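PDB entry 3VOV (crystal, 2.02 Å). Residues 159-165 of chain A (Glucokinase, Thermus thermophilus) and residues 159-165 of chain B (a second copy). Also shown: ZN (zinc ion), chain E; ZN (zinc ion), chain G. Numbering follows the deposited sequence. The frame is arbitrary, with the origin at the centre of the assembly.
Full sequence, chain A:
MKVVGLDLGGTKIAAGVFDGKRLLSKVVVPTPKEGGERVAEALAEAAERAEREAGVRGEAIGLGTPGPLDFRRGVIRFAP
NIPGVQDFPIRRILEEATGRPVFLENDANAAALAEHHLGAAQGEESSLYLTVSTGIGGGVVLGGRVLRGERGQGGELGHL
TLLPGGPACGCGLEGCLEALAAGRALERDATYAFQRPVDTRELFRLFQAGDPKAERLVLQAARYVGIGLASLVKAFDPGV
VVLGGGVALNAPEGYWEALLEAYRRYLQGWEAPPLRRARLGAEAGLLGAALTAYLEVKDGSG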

ATOM      1  N   HIS A 159       1.157 -10.825 -13.242  1.00 17.93           N
ATOM      2  CA  HIS A 159       0.127 -10.959 -12.224  1.00 18.38           C
ATOM      3  C   HIS A 159       0.622 -11.215 -10.821  1.00 17.91           C
ATOM      4  O   HIS A 159      -0.154 -11.620  -9.955  1.00 17.27           O
ATOM      5  CB  HIS A 159      -1.027 -11.880 -12.669  1.00 18.02           C
ATOM      6  CG  HIS A 159      -1.628 -11.436 -13.971  1.00 18.81           C
ATOM      7  ND1 HIS A 159      -2.511 -10.385 -14.058  1.00 18.97           N
ATOM      8  CD2 HIS A 159      -1.343 -11.790 -15.249  1.00 20.67           C
ATOM      9  CE1 HIS A 159      -2.810 -10.159 -15.330  1.00 21.95           C
ATOM     10  NE2 HIS A 159      -2.099 -10.992 -16.076  1.00 22.21           N
ATOM     11  N   LEU A 160       1.904 -10.955 -10.578  1.00 18.73           N
ATOM     12  CA  LEU A 160       2.359 -10.863  -9.172  1.00 19.84           C
ATOM     13  C   LEU A 160       1.734  -9.630  -8.529  1.00 19.30           C
ATOM     14  O   LEU A 160       1.672  -8.572  -9.140  1.00 18.76           O
ATOM     15  CB  LEU A 160       3.888 -10.823  -9.079  1.00 21.40           C
ATOM     16  CG  LEU A 160       4.316 -12.337  -9.056  1.00 25.86           C
ATOM     17  CD1 LEU A 160       4.673 -12.825 -10.481  1.00 27.03           C
ATOM     18  CD2 LEU A 160       5.445 -12.681  -8.082  1.00 29.09           C
ATOM     19  N   THR A 161       1.278  -9.780  -7.294  1.00 20.06           N
ATOM     20  CA  THR A 161       0.634  -8.711  -6.555  1.00 20.00           C
ATOM     21  C   THR A 161       1.705  -7.770  -5.994  1.00 19.03           C
ATOM     22  O   THR A 161       2.491  -8.192  -5.166  1.00 18.94           O
ATOM     23  CB  THR A 161      -0.162  -9.306  -5.365  1.00 20.45           C
ATOM     24  OG1 THR A 161      -1.137 -10.224  -5.871  1.00 21.36           O
ATOM     25  CG2 THR A 161      -0.850  -8.189  -4.526  1.00 20.62           C
ATOM     26  N   LEU A 162       1.722  -6.520  -6.441  1.00 18.03           N
ATOM     27  CA  LEU A 162       2.661  -5.508  -5.929  1.00 18.26           C
ATOM     28  C   LEU A 162       1.973  -4.482  -5.006  1.00 18.52           C
ATOM     29  O   LEU A 162       2.610  -3.849  -4.191  1.00 18.20           O
ATOM     30  CB  LEU A 162       3.317  -4.752  -7.089  1.00 18.92           C
ATOM     31  CG  LEU A 162       4.234  -5.640  -7.960  1.00 22.32           C
ATOM     32  CD1 LEU A 162       5.011  -4.757  -8.967  1.00 24.24           C
ATOM     33  CD2 LEU A 162       5.218  -6.505  -7.107  1.00 26.56           C
ATOM     34  N   LEU A 163       0.670  -4.301  -5.160  1.00 19.07           N
ATOM     35  CA  LEU A 163      -0.005  -3.287  -4.355  1.00 18.39           C
ATOM     36  C   LEU A 163      -1.338  -3.848  -3.899  1.00 18.78           C
ATOM     37  O   LEU A 163      -2.332  -3.716  -4.576  1.00 18.28           O
ATOM     38  CB  LEU A 163      -0.137  -1.971  -5.168  1.00 17.50           C
ATOM     39  CG  LEU A 163      -0.824  -0.790  -4.429  1.00 19.16           C
ATOM     40  CD1 LEU A 163       0.086  -0.345  -3.271  1.00 19.42           C
ATOM     41  CD2 LEU A 163      -1.037   0.344  -5.370  1.00 18.67           C
ATOM     42  N   PRO A 164      -1.367  -4.503  -2.731  1.00 20.07           N
ATOM     43  CA  PRO A 164      -2.660  -4.959  -2.239  1.00 19.30           C
ATOM     44  C   PRO A 164      -3.580  -3.752  -2.057  1.00 19.54           C
ATOM     45  O   PRO A 164      -3.143  -2.718  -1.557  1.00 19.28           O
ATOM     46  CB  PRO A 164      -2.311  -5.593  -0.888  1.00 19.66           C
ATOM     47  CG  PRO A 164      -0.834  -6.043  -1.064  1.00 19.55           C
ATOM     48  CD  PRO A 164      -0.253  -4.865  -1.822  1.00 20.28           C
ATOM     49  N   GLY A 165      -4.827  -3.854  -2.517  1.00 19.34           N
ATOM     50  CA  GLY A 165      -5.789  -2.726  -2.407  1.00 18.42           C
ATOM     51  C   GLY A 165      -5.616  -1.759  -3.582  1.00 17.77           C
ATOM     52  O   GLY A 165      -6.181  -0.638  -3.585  1.00 17.68           O
TER
ATOM     53  N   HIS B 159      11.605 -12.761   0.885  1.00 17.86           N
ATOM     54  CA  HIS B 159      12.021 -11.406   0.612  1.00 18.84           C
ATOM     55  C   HIS B 159      11.387 -10.845  -0.643  1.00 19.12           C
ATOM     56  O   HIS B 159      11.865  -9.889  -1.211  1.00 19.81           O
ATOM     57  CB  HIS B 159      13.548 -11.299   0.676  1.00 19.28           C
ATOM     58  CG  HIS B 159      14.062 -11.673   2.024  1.00 19.59           C
ATOM     59  ND1 HIS B 159      14.098 -10.787   3.081  1.00 20.21           N
ATOM     60  CD2 HIS B 159      14.443 -12.873   2.523  1.00 21.21           C
ATOM     61  CE1 HIS B 159      14.528 -11.414   4.164  1.00 21.37           C
ATOM     62  NE2 HIS B 159      14.732 -12.687   3.854  1.00 19.42           N
ATOM     63  N   LEU B 160      10.283 -11.435  -1.062  1.00 19.09           N
ATOM     64  CA  LEU B 160       9.483 -10.799  -2.116  1.00 19.76           C
ATOM     65  C   LEU B 160       8.753  -9.604  -1.536  1.00 18.71           C
ATOM     66  O   LEU B 160       8.293  -9.646  -0.398  1.00 16.77           O
ATOM     67  CB  LEU B 160       8.518 -11.786  -2.741  1.00 21.31           C
ATOM     68  CG  LEU B 160       9.217 -12.628  -3.835  1.00 23.36           C
ATOM     69  CD1 LEU B 160       9.742 -13.941  -3.291  1.00 26.22           C
ATOM     70  CD2 LEU B 160       8.220 -12.841  -5.000  1.00 23.46           C
ATOM     71  N   THR B 161       8.678  -8.531  -2.314  1.00 17.82           N
ATOM     72  CA  THR B 161       8.112  -7.311  -1.803  1.00 18.46           C
ATOM     73  C   THR B 161       6.565  -7.411  -1.899  1.00 18.20           C
ATOM     74  O   THR B 161       6.039  -7.419  -2.990  1.00 19.73           O
ATOM     75  CB  THR B 161       8.615  -6.129  -2.628  1.00 18.45           C
ATOM     76  OG1 THR B 161      10.042  -6.090  -2.564  1.00 20.19           O
ATOM     77  CG2 THR B 161       8.031  -4.776  -2.090  1.00 20.13           C
ATOM     78  N   LEU B 162       5.862  -7.411  -0.783  1.00 16.63           N
ATOM     79  CA  LEU B 162       4.412  -7.400  -0.835  1.00 18.82           C
ATOM     80  C   LEU B 162       3.827  -6.059  -0.441  1.00 18.89           C
ATOM     81  O   LEU B 162       2.664  -5.799  -0.726  1.00 18.47           O
ATOM     82  CB  LEU B 162       3.839  -8.413   0.151  1.00 18.62           C
ATOM     83  CG  LEU B 162       4.191  -9.871  -0.115  1.00 23.29           C
ATOM     84  CD1 LEU B 162       3.462 -10.686   0.918  1.00 20.50           C
ATOM     85  CD2 LEU B 162       3.766 -10.251  -1.567  1.00 29.12           C
ATOM     86  N   LEU B 163       4.576  -5.260   0.311  1.00 17.71           N
ATOM     87  CA  LEU B 163       4.037  -3.956   0.706  1.00 17.61           C
ATOM     88  C   LEU B 163       5.087  -2.851   0.561  1.00 18.16           C
ATOM     89  O   LEU B 163       5.814  -2.543   1.509  1.00 19.35           O
ATOM     90  CB  LEU B 163       3.435  -4.010   2.144  1.00 16.60           C
ATOM     91  CG  LEU B 163       2.756  -2.715   2.640  1.00 18.27           C
ATOM     92  CD1 LEU B 163       1.368  -2.507   1.963  1.00 18.28           C
ATOM     93  CD2 LEU B 163       2.613  -2.706   4.154  1.00 18.14           C
ATOM     94  N   PRO B 164       5.131  -2.203  -0.612  1.00 19.76           N
ATOM     95  CA  PRO B 164       6.045  -1.056  -0.788  1.00 20.00           C
ATOM     96  C   PRO B 164       5.742   0.005   0.271  1.00 19.96           C
ATOM     97  O   PRO B 164       4.588   0.325   0.526  1.00 21.50           O
ATOM     98  CB  PRO B 164       5.708  -0.546  -2.212  1.00 20.36           C
ATOM     99  CG  PRO B 164       5.124  -1.765  -2.921  1.00 21.52           C
ATOM    100  CD  PRO B 164       4.312  -2.453  -1.829  1.00 20.05           C
ATOM    101  N   GLY B 165       6.771   0.500   0.936  1.00 20.06           N
ATOM    102  CA  GLY B 165       6.560   1.464   2.016  1.00 19.12           C
ATOM    103  C   GLY B 165       6.174   0.808   3.337  1.00 18.94           C
ATOM    104  O   GLY B 165       5.839   1.509   4.312  1.00 19.44           O
TER
HETATM  105 ZN    ZN E 401      -3.772  -9.599 -12.611  1.00 20.27          ZN
HETATM  106 ZN    ZN G 401      13.692  -8.643   3.131  1.00 21.28          ZN
HETATM  107  O   HOH W   1       5.395  -4.842  -3.950  1.00 31.52           O

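Two copies of the same seven-residue stretch meet here around a near-twofold axis, and the register puts L162 against itself: the CA atoms of L162(A) and L162(B) lie 5.7 Å apart. No hydrogen bond joins the stretches directly. The contact, 287 Å² with both sides summed, rests on close backbone approach, apolar packing and one bridging water.

L162 has the most surface covered in each copy, yet its CA-to-CB bond points away from the partner. The residue makes its closest approach through its carbonyl oxygen, although CD2 also comes near the partner. The carbonyl of L162(A) sets its O 3.2 Å from CD of P164(B), and the reciprocal pair, CD of P164(A) to O of L162(B), measures 3.3 Å. The proline nitrogen carries CD in place of a hydrogen, so the carbonyl meets a carbon and no N-H is on offer. A CD next to nitrogen is mildly polarised, which makes a close approach by oxygen tolerable, though it earns no hydrogen bond here. The CA-to-CB bond of each P164 points toward the other stretch, and both rings have C-gamma exo pucker; after L162 these residues have the largest covered areas.

Carbonyl oxygens also come near each other, at 4.0 Å between O of L162(A) and O of L162(B) and at 4.2 Å between O of T161(A) and O of T161(B), with no hydrogen bond possible between acceptors. Water 1 bridges the chains, donating to O of L162(A) at 3.0 Å and to O of T161(B) at 2.8 Å. The leucine side chain does take some part: CD2 of L162(A) reaches to 4.3 Å from O of T161(B), and CD2 of L162(B) lies 4.3 Å from O of T161(A).

Beside this polar centre, L160 supplies an apolar contact. Both CA-to-CB bonds point toward the partner, and CD2 of L160(A) meets CD2 of L160(B) at 4.2 Å, a methyl-to-methyl touch made with chi1 in m and chi2 off the usual wells in both chains.

The ends of the stretches, H159 and G165, make no contact. The histidines are instead zinc ligands: ND1 of H159(A) lies 2.1 Å from ZN of chain E, and ND1 of H159(B) 2.2 Å from ZN of chain G. The rule to take away is economical: a self-paired leucine backbone, a proline CD packed against the partner's carbonyl oxygen, and one water joining two acceptors.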